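Local structure of Dr hemagglutinin structural subunit (2W5P) at residues 83-88 against 137-142. The protein forms the structural subunit of Dr fimbriae, which bind the Dr blood group antigen and mediate adherence of uropathogenic Escherichia coli to the upper urinary tract. The protein carries 1 engineered substitution. Residues are numbered along the deposited sequence; the frame is centred on the assembly and turned at random.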
loop_
_atom_site.group_PDB
_atom_site.type_symbol
_atom_site.label_atom_id
_atom_site.label_comp_id
_atom_site.label_asym_id
_atom_site.label_seq_id
_atom_site.Cartn_x
_atom_site.Cartn_y
_atom_site.Cartn_z
ATOM N N ILE A 83 1.191 -14.450 10.444
ATOM C CA ILE A 83 2.642 -14.655 10.513
ATOM C C ILE A 83 3.320 -13.318 10.747
ATOM O O ILE A 83 2.972 -12.297 10.123
ATOM C CB ILE A 83 3.198 -15.341 9.217
ATOM C CG1 ILE A 83 4.672 -15.724 9.387
ATOM C CG2 ILE A 83 3.062 -14.441 8.033
ATOM C CD1 ILE A 83 4.903 -16.845 10.404
ATOM N N SER A 84 4.298 -13.319 11.640
ATOM C CA SER A 84 5.083 -12.106 11.913
ATOM C C SER A 84 5.884 -11.757 10.677
ATOM O O SER A 84 6.177 -12.625 9.881
ATOM C CB SER A 84 6.094 -12.387 13.032
ATOM O OG SER A 84 6.929 -11.271 13.218
ATOM N N ASP A 85 6.316 -10.497 10.570
ATOM C CA ASP A 85 7.199 -10.066 9.485
ATOM C C ASP A 85 8.570 -10.778 9.611
ATOM O O ASP A 85 9.333 -10.856 8.639
ATOM C CB ASP A 85 7.437 -8.548 9.535
ATOM C CG ASP A 85 6.241 -7.744 9.083
ATOM O OD1 ASP A 85 5.243 -8.324 8.610
ATOM O OD2 ASP A 85 6.317 -6.514 9.161
ATOM N N ASN A 86 8.907 -11.259 10.811
ATOM C CA ASN A 86 10.178 -11.967 10.977
ATOM C C ASN A 86 10.054 -13.373 10.418
ATOM O O ASN A 86 11.026 -14.131 10.355
ATOM C CB ASN A 86 10.681 -11.950 12.434
ATOM C CG ASN A 86 9.797 -12.746 13.393
ATOM O OD1 ASN A 86 9.103 -13.671 13.009
ATOM N ND2 ASN A 86 9.919 -12.443 14.666
ATOM N N ASN A 87 8.832 -13.707 10.017
ATOM C CA ASN A 87 8.536 -14.996 9.416
ATOM C C ASN A 87 8.723 -16.130 10.382
ATOM O O ASN A 87 8.823 -17.280 9.979
ATOM C CB ASN A 87 9.401 -15.222 8.169
ATOM C CG ASN A 87 8.581 -15.266 6.905
ATOM O OD1 ASN A 87 7.902 -16.264 6.620
ATOM N ND2 ASN A 87 8.551 -14.147 6.188
ATOM N N ARG A 88 8.705 -15.805 11.669
ATOM C CA ARG A 88 8.929 -16.783 12.718
ATOM C C ARG A 88 7.715 -16.916 13.651
ATOM O O ARG A 88 7.216 -18.020 13.903
ATOM C CB ARG A 88 10.116 -16.316 13.560
ATOM C CG ARG A 88 11.158 -17.366 13.824
ATOM C CD ARG A 88 12.359 -16.757 14.538
ATOM N NE ARG A 88 13.383 -16.324 13.591
ATOM C CZ ARG A 88 14.689 -16.332 13.845
ATOM N NH1 ARG A 88 15.136 -16.736 15.026
ATOM N NH2 ARG A 88 15.550 -15.930 12.918
ATOM N N ASN A 137 4.663 -6.973 13.802
ATOM C CA ASN A 137 3.604 -6.808 12.800
ATOM C C ASN A 137 3.264 -8.157 12.214
ATOM O O ASN A 137 4.147 -8.962 11.878
ATOM C CB ASN A 137 3.993 -5.779 11.716
ATOM C CG ASN A 137 4.058 -4.367 12.273
ATOM O OD1 ASN A 137 3.038 -3.745 12.521
ATOM N ND2 ASN A 137 5.264 -3.886 12.531
ATOM N N TYR A 138 1.986 -8.471 12.273
ATOM C CA TYR A 138 1.525 -9.798 11.901
ATOM C C TYR A 138 0.534 -9.698 10.727
ATOM O O TYR A 138 -0.244 -8.759 10.654
ATOM C CB TYR A 138 0.862 -10.445 13.137
ATOM C CG TYR A 138 1.870 -10.759 14.275
ATOM C CD1 TYR A 138 2.396 -12.052 14.427
ATOM C CD2 TYR A 138 2.282 -9.769 15.186
ATOM C CE1 TYR A 138 3.324 -12.353 15.443
ATOM C CE2 TYR A 138 3.236 -10.059 16.215
ATOM C CZ TYR A 138 3.742 -11.369 16.309
ATOM O OH TYR A 138 4.708 -11.671 17.224
ATOM N N THR A 139 0.558 -10.665 9.825
ATOM C CA THR A 139 -0.365 -10.634 8.705
ATOM C C THR A 139 -1.009 -11.974 8.403
ATOM O O THR A 139 -0.348 -13.011 8.427
ATOM C CB THR A 139 0.353 -10.115 7.423
ATOM O OG1 THR A 139 1.335 -11.068 7.044
ATOM C CG2 THR A 139 1.056 -8.778 7.686
ATOM N N LEU A 140 -2.250 -11.907 7.916
ATOM C CA LEU A 140 -2.963 -13.078 7.387
ATOM C C LEU A 140 -3.485 -12.643 6.013
ATOM O O LEU A 140 -4.202 -11.633 5.895
ATOM C CB LEU A 140 -4.157 -13.442 8.286
ATOM C CG LEU A 140 -5.264 -14.375 7.725
ATOM C CD1 LEU A 140 -4.659 -15.726 7.427
ATOM C CD2 LEU A 140 -6.310 -14.543 8.849
ATOM N N THR A 141 -3.153 -13.413 4.993
ATOM C CA THR A 141 -3.556 -13.081 3.634
ATOM C C THR A 141 -4.536 -14.133 3.113
ATOM O O THR A 141 -4.227 -15.305 3.129
ATOM C CB THR A 141 -2.316 -12.988 2.730
ATOM O OG1 THR A 141 -1.397 -12.041 3.295
ATOM C CG2 THR A 141 -2.714 -12.530 1.295
ATOM N N LEU A 142 -5.703 -13.683 2.634
ATOM C CA LEU A 142 -6.745 -14.573 2.095
ATOM C C LEU A 142 -7.106 -14.164 0.678
ATOM O O LEU A 142 -7.336 -12.974 0.385
ATOM C CB LEU A 142 -8.015 -14.487 2.948
ATOM C CG LEU A 142 -7.800 -14.904 4.410
ATOM C CD1 LEU A 142 -8.941 -14.390 5.320
ATOM C CD2 LEU A 142 -7.662 -16.420 4.464
HETATM O O HOH W 1 3.812 -10.522 8.214
HETATM O O HOH W 2 7.400 -11.111 15.951
#
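Asn-137 meets Asp-85 where the start of strand 136-148 runs beside the end of strand 79-84, just before the hairpin turn into strand 90-97 of the Dr-family adhesin domain, illustrating how an antiparallel ladder can close off as one strand leaves it. Asn-137 O accepts from Asp-85 N at 3.0 Å, a bent bond (136° at the hydrogen). The carboxylate of Asp-85 comes alongside Asn-137, its OD2 3.5 Å from Asn-137 CB and its plane 28° from that of the Asn-137 amide, which turns to Thr-24.

Tyr-138 forms a non-hydrogen-bonded pair with Ser-84. With CG beside its own backbone N (chi1 -68°), the ring lies along Ser-84, CE1 of Tyr-138 3.7 Å from Ser-84 CB. Its hydroxyl bonds to Pro-134 O and receives a hydrogen bond from a water bound to Ser-84 OG. That OG accepts from Asn-86 N, making an ST turn within the type I beta turn 84-87.

Thr-139 and Ile-83 complete the ladder with two backbone bonds, Ile-83 N to Thr-139 O and Thr-139 N to Ile-83 O, both 2.9 Å. On their face of the sheet, Thr-139 OG1 donates to a second water, which donates to Ile-83 O and to Asp-85 OD1, each at 2.7 Å.

Ile-83 O thus has both a backbone and a water donor, and water extends the pairing into the turn's polar side chains, probably helping to steady the Asp-85 carboxylate.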